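Local coordinates for HydG protein (Carboxydothermus hydrogenoformans, PDB 4RTB), which is a radical SAM maturase of [FeFe]-hydrogenase, binds an iron-sulfur cluster and S-adenosylmethionine, and probably makes the carbon monoxide and cyanide ligands of the hydrogenase active site, at residues 374-379 with 427-432; 262-267 with 311-316; 301-306 with 326-331; 167-172 with 197-202. All blocks are in the same frame, centred on the assembly; numbering follows the deposited sequence.

Interaction 1 of 4, residues 374-379 with 427-432; sequences SLAEIV and VEYLYE
Y429 reaches from helix 419-432 to L375, A376 and V379 on helix 375-384, joining a C-terminal helix to the radical SAM α/β barrel; L375 also touches L98 of strand 95-105. The axes of segments 375-379 and 427-432 stay 12.8 Å apart and run at 130° to each other, far enough for a long aromatic residue to span the distance. From CB the side chain heads toward the other helix: CG is anti to the backbone N (chi1 174°), which extends the ring away from its own backbone. Partway out, the two CE carbons find different aliphatic neighbours. CE2 meets the L375 branch carbon CD2 at 3.8 Å, the two side chains arriving from opposite directions, while CE1 lies 4.0 Å from CG1 of V379, which slides past the ring the other way. Both approaches are oblique to the ring plane. F391 also meets this ring, with the planes inclined by about 20°. L375 and V379 suit their places because, one helical turn apart, they present branched methyls to the same ring, and the small A376 between them lets the phenol come close to the backbone. Replacing Y429 by an alanine would probably open a gap between the helices and leave the methyls of L375 and V379 without their aromatic partner. At the far end, CZ is 4.1 Å from V379 CG2, and the hydroxyl OH lies 3.7 Å from A376 CA.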
loop_
_atom_site.group_PDB
_atom_site.type_symbol
_atom_site.label_atom_id
_atom_site.label_comp_id
_atom_site.label_asym_id
_atom_site.label_seq_id
_atom_site.Cartn_x
_atom_site.Cartn_y
_atom_site.Cartn_z
ATOM N N SER A 374 11.197 3.929 15.790
ATOM C CA SER A 374 10.175 3.528 16.757
ATOM C C SER A 374 8.794 4.083 16.436
ATOM O O SER A 374 8.665 5.217 15.988
ATOM C CB SER A 374 10.576 3.966 18.165
ATOM O OG SER A 374 9.516 3.747 19.077
ATOM N N LEU A 375 7.767 3.278 16.696
ATOM C CA LEU A 375 6.386 3.651 16.392
ATOM C C LEU A 375 5.954 4.926 17.114
ATOM O O LEU A 375 5.332 5.805 16.510
ATOM C CB LEU A 375 5.437 2.504 16.751
ATOM C CG LEU A 375 3.940 2.763 16.555
ATOM C CD1 LEU A 375 3.620 3.029 15.093
ATOM C CD2 LEU A 375 3.115 1.597 17.084
ATOM N N ALA A 376 6.288 5.024 18.398
ATOM C CA ALA A 376 5.931 6.192 19.200
ATOM C C ALA A 376 6.492 7.481 18.602
ATOM O O ALA A 376 5.814 8.509 18.579
ATOM C CB ALA A 376 6.418 6.021 20.630
ATOM N N GLU A 377 7.728 7.417 18.116
ATOM C CA GLU A 377 8.366 8.564 17.481
ATOM C C GLU A 377 7.580 9.053 16.268
ATOM O O GLU A 377 7.234 10.232 16.179
ATOM C CB GLU A 377 9.800 8.221 17.067
ATOM C CG GLU A 377 10.843 8.554 18.123
ATOM C CD GLU A 377 12.176 7.873 17.872
ATOM O OE1 GLU A 377 12.601 7.793 16.699
ATOM O OE2 GLU A 377 12.795 7.411 18.854
ATOM N N ILE A 378 7.289 8.146 15.341
ATOM C CA ILE A 378 6.608 8.534 14.114
ATOM C C ILE A 378 5.164 8.938 14.397
ATOM O O ILE A 378 4.576 9.700 13.633
ATOM C CB ILE A 378 6.644 7.404 13.051
ATOM C CG1 ILE A 378 5.333 6.618 13.019
ATOM C CG2 ILE A 378 7.837 6.487 13.272
ATOM C CD1 ILE A 378 4.536 6.826 11.751
ATOM N N VAL A 379 4.596 8.437 15.492
ATOM C CA VAL A 379 3.257 8.854 15.895
ATOM C C VAL A 379 3.310 10.288 16.401
ATOM O O VAL A 379 2.430 11.096 16.107
ATOM C CB VAL A 379 2.666 7.932 16.983
ATOM C CG1 VAL A 379 1.462 8.580 17.646
ATOM C CG2 VAL A 379 2.285 6.590 16.385
ATOM N N VAL A 427 -7.437 6.488 20.315
ATOM C CA VAL A 427 -7.680 6.558 21.751
ATOM C C VAL A 427 -7.124 5.305 22.413
ATOM O O VAL A 427 -6.385 5.388 23.395
ATOM C CB VAL A 427 -9.186 6.700 22.085
ATOM C CG1 VAL A 427 -9.426 6.488 23.571
ATOM C CG2 VAL A 427 -9.714 8.060 21.659
ATOM N N GLU A 428 -7.467 4.148 21.854
ATOM C CA GLU A 428 -6.998 2.869 22.379
ATOM C C GLU A 428 -5.480 2.777 22.352
ATOM O O GLU A 428 -4.861 2.277 23.298
ATOM C CB GLU A 428 -7.600 1.705 21.595
ATOM C CG GLU A 428 -7.125 0.346 22.078
ATOM C CD GLU A 428 -8.102 -0.758 21.749
ATOM O OE1 GLU A 428 -9.101 -0.476 21.058
ATOM O OE2 GLU A 428 -7.875 -1.905 22.186
ATOM N N TYR A 429 -4.883 3.259 21.266
ATOM C CA TYR A 429 -3.430 3.315 21.190
ATOM C C TYR A 429 -2.857 4.128 22.344
ATOM O O TYR A 429 -1.947 3.674 23.039
ATOM C CB TYR A 429 -2.962 3.915 19.866
ATOM C CG TYR A 429 -1.465 4.120 19.820
ATOM C CD1 TYR A 429 -0.904 5.363 20.086
ATOM C CD2 TYR A 429 -0.610 3.064 19.538
ATOM C CE1 TYR A 429 0.465 5.550 20.057
ATOM C CE2 TYR A 429 0.759 3.241 19.507
ATOM C CZ TYR A 429 1.291 4.486 19.767
ATOM O OH TYR A 429 2.655 4.668 19.735
ATOM N N LEU A 430 -3.392 5.331 22.537
ATOM C CA LEU A 430 -2.908 6.232 23.577
ATOM C C LEU A 430 -3.026 5.609 24.957
ATOM O O LEU A 430 -2.113 5.713 25.777
ATOM C CB LEU A 430 -3.670 7.556 23.543
ATOM C CG LEU A 430 -3.384 8.490 22.368
ATOM C CD1 LEU A 430 -4.270 9.711 22.469
ATOM C CD2 LEU A 430 -1.917 8.886 22.337
ATOM N N TYR A 431 -4.159 4.965 25.210
ATOM C CA TYR A 431 -4.369 4.284 26.476
ATOM C C TYR A 431 -3.365 3.145 26.648
ATOM O O TYR A 431 -2.915 2.873 27.759
ATOM C CB TYR A 431 -5.805 3.767 26.569
ATOM C CG TYR A 431 -6.019 2.745 27.659
ATOM C CD1 TYR A 431 -5.799 3.064 28.993
ATOM C CD2 TYR A 431 -6.450 1.461 27.354
ATOM C CE1 TYR A 431 -5.993 2.130 29.992
ATOM C CE2 TYR A 431 -6.650 0.521 28.344
ATOM C CZ TYR A 431 -6.419 0.860 29.661
ATOM O OH TYR A 431 -6.617 -0.078 30.648
ATOM N N GLU A 432 -2.998 2.495 25.548
ATOM C CA GLU A 432 -2.038 1.395 25.619
ATOM C C GLU A 432 -0.613 1.871 25.917
ATOM O O GLU A 432 0.204 1.113 26.438
ATOM C CB GLU A 432 -2.063 0.586 24.319
ATOM C CG GLU A 432 -3.180 -0.451 24.270
ATOM C CD GLU A 432 -3.492 -0.922 22.862
ATOM O OE1 GLU A 432 -2.765 -0.533 21.924
ATOM O OE2 GLU A 432 -4.473 -1.677 22.695
#

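Interaction 2 of 4, residues 262-267 with 311-316; sequences LGVIAH and ALLRIM
I265 and L313 bring the two backbones nearest, their CA atoms 7.4 Å apart, and from there V264 touches L313 and I265 touches M316. V264 offers CG1, which stands anti to its backbone N (chi1 170°), to the CD2 branch of L313; the methyls are 3.9 Å apart and the side chains cross at about a right angle. L313 leaves its backbone pointing to the side of the facing helix, but its CD2 comes in to V264. These are successive outer helices of the radical SAM α/β barrel: helix 257-275 leads into strand 281-283, helix 303-316 leads out toward strand 321-324, and all these strands run parallel. V264 also rests on A250 and L313 on V284, in the loops that follow strands 246-249 and 281-283. I265 makes the second touch. Its CD1 is anti along the branch (chi2 179°) and pushes across to M316, where it lies 3.7 Å from CG and 3.9 Å from CB. M316 bends at its second and third torsions, which turns its sulfur end away from I265; flexible methionine can thus serve this contact with its near carbons while its side chain also touches L60 and A65.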
loop_
_atom_site.group_PDB
_atom_site.type_symbol
_atom_site.label_atom_id
_atom_site.label_comp_id
_atom_site.label_asym_id
_atom_site.label_seq_id
_atom_site.Cartn_x
_atom_site.Cartn_y
_atom_site.Cartn_z
ATOM N N LEU A 262 -0.157 4.316 -15.725
ATOM C CA LEU A 262 -1.265 4.045 -16.633
ATOM C C LEU A 262 -1.887 2.671 -16.362
ATOM O O LEU A 262 -3.112 2.531 -16.257
ATOM C CB LEU A 262 -0.781 4.122 -18.082
ATOM C CG LEU A 262 -1.128 5.329 -18.954
ATOM C CD1 LEU A 262 -1.457 6.547 -18.114
ATOM C CD2 LEU A 262 0.030 5.623 -19.895
ATOM N N GLY A 263 -1.024 1.667 -16.240
ATOM C CA GLY A 263 -1.450 0.292 -16.056
ATOM C C GLY A 263 -2.246 0.049 -14.790
ATOM O O GLY A 263 -3.222 -0.701 -14.807
ATOM N N VAL A 264 -1.832 0.672 -13.691
ATOM C CA VAL A 264 -2.545 0.517 -12.427
ATOM C C VAL A 264 -3.970 1.052 -12.528
ATOM O O VAL A 264 -4.930 0.374 -12.153
ATOM C CB VAL A 264 -1.818 1.232 -11.280
ATOM C CG1 VAL A 264 -2.690 1.260 -10.037
ATOM C CG2 VAL A 264 -0.497 0.549 -10.991
ATOM N N ILE A 265 -4.099 2.270 -13.040
ATOM C CA ILE A 265 -5.405 2.893 -13.193
ATOM C C ILE A 265 -6.281 2.076 -14.138
ATOM O O ILE A 265 -7.467 1.871 -13.872
ATOM C CB ILE A 265 -5.284 4.340 -13.712
ATOM C CG1 ILE A 265 -4.368 5.152 -12.794
ATOM C CG2 ILE A 265 -6.656 4.989 -13.800
ATOM C CD1 ILE A 265 -4.164 6.581 -13.241
ATOM N N ALA A 266 -5.689 1.594 -15.228
ATOM C CA ALA A 266 -6.410 0.739 -16.167
ATOM C C ALA A 266 -6.903 -0.532 -15.480
ATOM O O ALA A 266 -8.009 -1.008 -15.745
ATOM C CB ALA A 266 -5.527 0.390 -17.354
ATOM N N HIS A 267 -6.071 -1.065 -14.592
ATOM C CA HIS A 267 -6.368 -2.294 -13.868
ATOM C C HIS A 267 -7.552 -2.106 -12.923
ATOM O O HIS A 267 -8.507 -2.891 -12.942
ATOM C CB HIS A 267 -5.129 -2.752 -13.093
ATOM C CG HIS A 267 -5.170 -4.186 -12.678
ATOM N ND1 HIS A 267 -4.113 -4.808 -12.035
ATOM C CD2 HIS A 267 -6.127 -5.134 -12.809
ATOM C CE1 HIS A 267 -4.425 -6.061 -11.790
ATOM N NE2 HIS A 267 -5.646 -6.288 -12.248
ATOM N N ALA A 311 -0.224 11.645 -6.404
ATOM C CA ALA A 311 -1.220 12.686 -6.624
ATOM C C ALA A 311 -2.218 12.234 -7.676
ATOM O O ALA A 311 -3.429 12.252 -7.446
ATOM C CB ALA A 311 -0.556 13.984 -7.044
ATOM N N LEU A 312 -1.696 11.830 -8.829
ATOM C CA LEU A 312 -2.524 11.348 -9.926
ATOM C C LEU A 312 -3.355 10.136 -9.526
ATOM O O LEU A 312 -4.513 10.022 -9.903
ATOM C CB LEU A 312 -1.653 11.012 -11.132
ATOM C CG LEU A 312 -1.282 12.227 -11.977
ATOM C CD1 LEU A 312 -0.109 11.912 -12.878
ATOM C CD2 LEU A 312 -2.484 12.669 -12.796
ATOM N N LEU A 313 -2.761 9.234 -8.757
ATOM C CA LEU A 313 -3.484 8.074 -8.259
ATOM C C LEU A 313 -4.604 8.492 -7.315
ATOM O O LEU A 313 -5.715 7.964 -7.393
ATOM C CB LEU A 313 -2.529 7.110 -7.558
ATOM C CG LEU A 313 -1.880 6.065 -8.465
ATOM C CD1 LEU A 313 -0.443 5.835 -8.058
ATOM C CD2 LEU A 313 -2.663 4.762 -8.414
ATOM N N ARG A 314 -4.318 9.444 -6.430
ATOM C CA ARG A 314 -5.343 9.930 -5.513
ATOM C C ARG A 314 -6.503 10.598 -6.255
ATOM O O ARG A 314 -7.668 10.399 -5.905
ATOM C CB ARG A 314 -4.748 10.908 -4.496
ATOM C CG ARG A 314 -5.785 11.631 -3.633
ATOM C CD ARG A 314 -6.258 10.808 -2.431
ATOM N NE ARG A 314 -6.977 9.593 -2.806
ATOM C CZ ARG A 314 -6.592 8.366 -2.474
ATOM N NH1 ARG A 314 -5.497 8.186 -1.748
ATOM N NH2 ARG A 314 -7.305 7.320 -2.862
ATOM N N ILE A 315 -6.188 11.377 -7.285
ATOM C CA ILE A 315 -7.220 12.125 -7.995
ATOM C C ILE A 315 -7.988 11.230 -8.976
ATOM O O ILE A 315 -9.153 11.489 -9.274
ATOM C CB ILE A 315 -6.615 13.360 -8.733
ATOM C CG1 ILE A 315 -7.714 14.322 -9.203
ATOM C CG2 ILE A 315 -5.717 12.936 -9.883
ATOM C CD1 ILE A 315 -8.091 14.189 -10.673
ATOM N N MET A 316 -7.352 10.161 -9.446
ATOM C CA MET A 316 -7.999 9.255 -10.394
ATOM C C MET A 316 -8.846 8.189 -9.704
ATOM O O MET A 316 -9.949 7.880 -10.155
ATOM C CB MET A 316 -6.958 8.588 -11.300
ATOM C CG MET A 316 -6.306 9.516 -12.331
ATOM S SD MET A 316 -7.271 9.823 -13.826
ATOM C CE MET A 316 -8.503 10.973 -13.233
#

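Interaction 3 of 4, residues 301-306 with 326-331; sequences ISDHKF and TREPQH
F306 and E328 meet where the first turn of helix 303-316 faces the loop that follows strand 321-324. The phenylalanine ring is carried toward the loop, and its CE2 lies 4.2 Å from OE2 of E328, the carboxylate oxygen approaching obliquely. E328 is folded rather than extended: with chi1 at -67° and chi2 at -62° the chain curls back on itself, setting one oxygen beside the ring. The other, OE1, forms a salt bridge with K288, a residue that binds S-adenosylmethionine, so the glutamate is a second-shell partner of the cofactor site. The contact lies at the C-terminal end of strand 321-324 of the radical SAM barrel, where the chain passes into the loop bearing E328. D303 brings a like charge near, its OD1 being 4.5 Å from OE2 of E328. R286 is shared by the two acids: it forms a salt bridge with D303 OD1 and a long, weak ion pair with E328 OE2, and would probably offset their repulsion. Serine suits the N-cap of helix 303-316: OG of S302 accepts from K305 N at 3.2 Å, along a fairly straight line (158°).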
loop_
_atom_site.group_PDB
_atom_site.type_symbol
_atom_site.label_atom_id
_atom_site.label_comp_id
_atom_site.label_asym_id
_atom_site.label_seq_id
_atom_site.Cartn_x
_atom_site.Cartn_y
_atom_site.Cartn_z
ATOM N N ILE A 301 13.303 7.055 -10.234
ATOM C CA ILE A 301 12.064 7.722 -9.856
ATOM C C ILE A 301 12.354 8.927 -8.971
ATOM O O ILE A 301 12.658 8.775 -7.787
ATOM C CB ILE A 301 11.106 6.778 -9.111
ATOM C CG1 ILE A 301 10.987 5.448 -9.848
ATOM C CG2 ILE A 301 9.742 7.430 -8.954
ATOM C CD1 ILE A 301 10.452 5.586 -11.242
ATOM N N SER A 302 12.260 10.123 -9.544
ATOM C CA SER A 302 12.537 11.334 -8.783
ATOM C C SER A 302 11.433 11.589 -7.763
ATOM O O SER A 302 10.289 11.174 -7.955
ATOM C CB SER A 302 12.694 12.540 -9.714
ATOM O OG SER A 302 11.451 12.928 -10.279
ATOM N N ASP A 303 11.796 12.260 -6.673
ATOM C CA ASP A 303 10.861 12.590 -5.601
ATOM C C ASP A 303 9.655 13.351 -6.130
ATOM O O ASP A 303 8.509 13.059 -5.771
ATOM C CB ASP A 303 11.557 13.416 -4.519
ATOM C CG ASP A 303 12.386 12.565 -3.581
ATOM O OD1 ASP A 303 11.863 11.544 -3.087
ATOM O OD2 ASP A 303 13.558 12.913 -3.339
ATOM N N HIS A 304 9.928 14.331 -6.983
ATOM C CA HIS A 304 8.880 15.123 -7.604
ATOM C C HIS A 304 7.916 14.240 -8.392
ATOM O O HIS A 304 6.698 14.299 -8.198
ATOM C CB HIS A 304 9.488 16.183 -8.521
ATOM C CG HIS A 304 8.481 17.122 -9.098
ATOM N ND1 HIS A 304 7.911 18.141 -8.365
ATOM C CD2 HIS A 304 7.930 17.191 -10.333
ATOM C CE1 HIS A 304 7.058 18.802 -9.126
ATOM N NE2 HIS A 304 7.050 18.245 -10.324
ATOM N N LYS A 305 8.473 13.419 -9.275
ATOM C CA LYS A 305 7.665 12.528 -10.096
ATOM C C LYS A 305 6.886 11.548 -9.226
ATOM O O LYS A 305 5.746 11.225 -9.531
ATOM C CB LYS A 305 8.539 11.778 -11.101
ATOM C CG LYS A 305 8.167 12.047 -12.554
ATOM C CD LYS A 305 9.402 12.272 -13.412
ATOM C CE LYS A 305 9.031 12.454 -14.878
ATOM N NZ LYS A 305 8.032 13.541 -15.079
ATOM N N PHE A 306 7.499 11.094 -8.138
ATOM C CA PHE A 306 6.828 10.220 -7.179
ATOM C C PHE A 306 5.574 10.888 -6.610
ATOM O O PHE A 306 4.472 10.310 -6.631
ATOM C CB PHE A 306 7.782 9.847 -6.044
ATOM C CG PHE A 306 7.390 8.603 -5.305
ATOM C CD1 PHE A 306 6.773 7.555 -5.967
ATOM C CD2 PHE A 306 7.637 8.480 -3.948
ATOM C CE1 PHE A 306 6.413 6.404 -5.292
ATOM C CE2 PHE A 306 7.278 7.336 -3.264
ATOM C CZ PHE A 306 6.664 6.294 -3.937
ATOM N N THR A 326 7.120 1.205 0.874
ATOM C CA THR A 326 8.540 1.506 1.025
ATOM C C THR A 326 8.808 2.542 2.118
ATOM O O THR A 326 8.040 3.489 2.291
ATOM C CB THR A 326 9.140 2.009 -0.303
ATOM O OG1 THR A 326 8.244 2.952 -0.906
ATOM C CG2 THR A 326 9.352 0.847 -1.259
ATOM N N ARG A 327 9.899 2.350 2.855
ATOM C CA ARG A 327 10.331 3.324 3.854
ATOM C C ARG A 327 10.855 4.585 3.177
ATOM O O ARG A 327 11.721 4.518 2.306
ATOM C CB ARG A 327 11.412 2.734 4.767
ATOM C CG ARG A 327 12.105 3.766 5.657
ATOM C CD ARG A 327 13.209 3.144 6.502
ATOM N N GLU A 328 10.319 5.731 3.587
ATOM C CA GLU A 328 10.740 7.031 3.070
ATOM C C GLU A 328 11.174 7.955 4.209
ATOM O O GLU A 328 10.732 7.785 5.344
ATOM C CB GLU A 328 9.604 7.684 2.271
ATOM C CG GLU A 328 9.251 6.973 0.975
ATOM C CD GLU A 328 10.404 6.948 -0.009
ATOM O OE1 GLU A 328 11.123 5.932 -0.047
ATOM O OE2 GLU A 328 10.590 7.942 -0.744
ATOM N N PRO A 329 12.048 8.931 3.910
ATOM C CA PRO A 329 12.387 9.961 4.901
ATOM C C PRO A 329 11.137 10.711 5.361
ATOM O O PRO A 329 10.203 10.838 4.568
ATOM C CB PRO A 329 13.350 10.884 4.140
ATOM C CG PRO A 329 13.147 10.558 2.686
ATOM C CD PRO A 329 12.804 9.104 2.659
ATOM N N GLN A 330 11.122 11.185 6.607
ATOM C CA GLN A 330 9.926 11.788 7.203
ATOM C C GLN A 330 9.307 12.897 6.355
ATOM O O GLN A 330 8.104 12.870 6.059
ATOM C CB GLN A 330 10.251 12.346 8.592
ATOM C CG GLN A 330 10.659 11.299 9.620
ATOM N N HIS A 331 10.138 13.861 5.967
ATOM C CA HIS A 331 9.674 15.062 5.284
ATOM C C HIS A 331 8.909 14.747 4.002
ATOM O O HIS A 331 7.894 15.380 3.707
ATOM C CB HIS A 331 10.855 15.990 4.978
ATOM C CG HIS A 331 11.792 15.466 3.934
ATOM N ND1 HIS A 331 11.605 15.693 2.589
ATOM C CD2 HIS A 331 12.929 14.739 4.041
ATOM C CE1 HIS A 331 12.584 15.122 1.908
ATOM N NE2 HIS A 331 13.399 14.537 2.765
#

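Interaction 4 of 4, residues 167-172 with 197-202; sequences EIIPAI and KKLKIG
On the outside of the radical SAM α/β barrel, helix 158-175, which follows strand 148-153, packs on the loop between helix 190-197 and strand 204-205. I169 is the helix residue that carries the contact. Its extended branch (chi2 -179°) sends CD1 forward between two loop side chains, to lie 3.8 Å from CD1 of L199 and 3.6 Å from CG2 of I201. L199 crosses it at about a right angle, whereas I201 comes at a slant. A beta-branched isoleucine suits this spot, since one methyl reaches outward while the other, CG2, comes against the backbone carbonyl of L199. P170 adds a looser touch beside it: its ring carbon CG is 4.4 Å from CD2 of L199. A proline has no N-H to give to the preceding turn, and the helix is kinked at this point. Across from it, K197 to K200 make a type I turn, and K200, with a positive phi of 60°, then carries the chain out of helical geometry. L199 points toward the helix, where it also touches L165 and E166, while I201 is shared with V183 of strand 180-184. The loop is tied to that strand through backbone bonds between G202 and I181. The contact is thus apolar packing in the outer layer of the barrel, I169 lying about 8 Å, side chain to side chain, from the SAM-binding M153. Close to the backbone, CG2 of I169 rests 3.6 Å from the carbonyl O of L199.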
loop_
_atom_site.group_PDB
_atom_site.type_symbol
_atom_site.label_atom_id
_atom_site.label_comp_id
_atom_site.label_asym_id
_atom_site.label_seq_id
_atom_site.Cartn_x
_atom_site.Cartn_y
_atom_site.Cartn_z
ATOM N N GLU A 167 -2.226 -23.147 9.435
ATOM C CA GLU A 167 -1.941 -23.354 10.849
ATOM C C GLU A 167 -1.566 -22.058 11.567
ATOM O O GLU A 167 -1.868 -21.891 12.748
ATOM C CB GLU A 167 -0.828 -24.388 11.031
ATOM C CG GLU A 167 -1.340 -25.767 11.423
ATOM C CD GLU A 167 -0.352 -26.535 12.280
ATOM O OE1 GLU A 167 0.798 -26.068 12.431
ATOM O OE2 GLU A 167 -0.728 -27.604 12.808
ATOM N N ILE A 168 -0.923 -21.134 10.858
ATOM C CA ILE A 168 -0.387 -19.941 11.512
ATOM C C ILE A 168 -1.404 -18.810 11.718
ATOM O O ILE A 168 -1.478 -18.235 12.806
ATOM C CB ILE A 168 0.827 -19.399 10.731
ATOM C CG1 ILE A 168 2.048 -20.275 11.023
ATOM C CG2 ILE A 168 1.110 -17.944 11.091
ATOM C CD1 ILE A 168 3.369 -19.624 10.718
ATOM N N ILE A 169 -2.190 -18.495 10.693
ATOM C CA ILE A 169 -3.106 -17.356 10.773
ATOM C C ILE A 169 -4.175 -17.478 11.876
ATOM O O ILE A 169 -4.336 -16.542 12.669
ATOM C CB ILE A 169 -3.792 -17.098 9.409
ATOM C CG1 ILE A 169 -2.779 -16.518 8.420
ATOM C CG2 ILE A 169 -4.972 -16.153 9.566
ATOM C CD1 ILE A 169 -3.354 -16.212 7.062
ATOM N N PRO A 170 -4.903 -18.614 11.948
ATOM C CA PRO A 170 -5.875 -18.705 13.046
ATOM C C PRO A 170 -5.202 -18.671 14.413
ATOM O O PRO A 170 -5.789 -18.185 15.384
ATOM C CB PRO A 170 -6.551 -20.061 12.814
ATOM C CG PRO A 170 -6.298 -20.376 11.389
ATOM C CD PRO A 170 -4.947 -19.815 11.096
ATOM N N ALA A 171 -3.978 -19.188 14.478
ATOM C CA ALA A 171 -3.195 -19.154 15.706
ATOM C C ALA A 171 -2.926 -17.713 16.124
ATOM O O ALA A 171 -3.011 -17.380 17.303
ATOM C CB ALA A 171 -1.890 -19.914 15.529
ATOM N N ILE A 172 -2.607 -16.861 15.152
ATOM C CA ILE A 172 -2.409 -15.441 15.420
ATOM C C ILE A 172 -3.712 -14.785 15.870
ATOM O O ILE A 172 -3.736 -14.075 16.878
ATOM C CB ILE A 172 -1.857 -14.696 14.185
ATOM C CG1 ILE A 172 -0.367 -14.996 14.004
ATOM C CG2 ILE A 172 -2.065 -13.198 14.323
ATOM C CD1 ILE A 172 0.280 -14.232 12.865
ATOM N N LYS A 197 -9.700 -17.862 1.733
ATOM C CA LYS A 197 -10.909 -17.190 2.203
ATOM C C LYS A 197 -11.410 -17.791 3.521
ATOM O O LYS A 197 -12.037 -17.097 4.325
ATOM C CB LYS A 197 -12.008 -17.257 1.136
ATOM C CG LYS A 197 -13.241 -16.418 1.440
ATOM N N LYS A 198 -11.122 -19.073 3.744
ATOM C CA LYS A 198 -11.511 -19.748 4.981
ATOM C C LYS A 198 -10.669 -19.302 6.174
ATOM O O LYS A 198 -11.057 -19.503 7.326
ATOM C CB LYS A 198 -11.401 -21.267 4.822
ATOM C CG LYS A 198 -12.457 -21.896 3.921
ATOM N N LEU A 199 -9.513 -18.706 5.896
ATOM C CA LEU A 199 -8.602 -18.274 6.951
ATOM C C LEU A 199 -9.017 -16.935 7.544
ATOM O O LEU A 199 -8.408 -16.461 8.506
ATOM C CB LEU A 199 -7.171 -18.186 6.420
ATOM C CG LEU A 199 -6.544 -19.511 5.984
ATOM C CD1 LEU A 199 -5.057 -19.337 5.715
ATOM C CD2 LEU A 199 -6.784 -20.583 7.034
ATOM N N LYS A 200 -10.050 -16.336 6.955
ATOM C CA LYS A 200 -10.609 -15.065 7.410
ATOM C C LYS A 200 -9.594 -13.925 7.384
ATOM O O LYS A 200 -9.477 -13.169 8.349
ATOM C CB LYS A 200 -11.179 -15.207 8.824
ATOM C CG LYS A 200 -12.350 -16.162 8.941
ATOM C CD LYS A 200 -12.794 -16.273 10.390
ATOM C CE LYS A 200 -13.994 -17.186 10.550
ATOM N NZ LYS A 200 -14.405 -17.298 11.977
ATOM N N ILE A 201 -8.866 -13.798 6.278
ATOM C CA ILE A 201 -7.929 -12.691 6.119
ATOM C C ILE A 201 -8.670 -11.428 5.700
ATOM O O ILE A 201 -9.778 -11.494 5.169
ATOM C CB ILE A 201 -6.836 -13.007 5.081
ATOM C CG1 ILE A 201 -7.464 -13.396 3.741
ATOM C CG2 ILE A 201 -5.926 -14.111 5.588
ATOM C CD1 ILE A 201 -7.222 -12.390 2.636
ATOM N N GLY A 202 -8.058 -10.276 5.945
ATOM C CA GLY A 202 -8.662 -9.016 5.563
ATOM C C GLY A 202 -8.515 -8.754 4.079
ATOM O O GLY A 202 -9.458 -8.931 3.306
#

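How the interactions relate
From the N terminus, interaction 4 comes first, closing a short loop around strand 180-184 and helix 190-197 and joining helix 158-175 to the loop before strand 204-205. Next, interaction 2 opens at 262-267, and before it closes at 311-316 interaction 3 has opened at 301-306, to close at 326-331: these two cross. Interaction 2 joins helix 257-275 to the end of helix 303-316, and interaction 3 joins the start of that helix to the loop after strand 321-324, with nearest atoms about 5 Å apart. Interaction 1 follows in series and ties helix 375-384 to helix 419-432 of the C-terminal region. Interaction 2 lies across the chain's centre from both interactions 1 and 4.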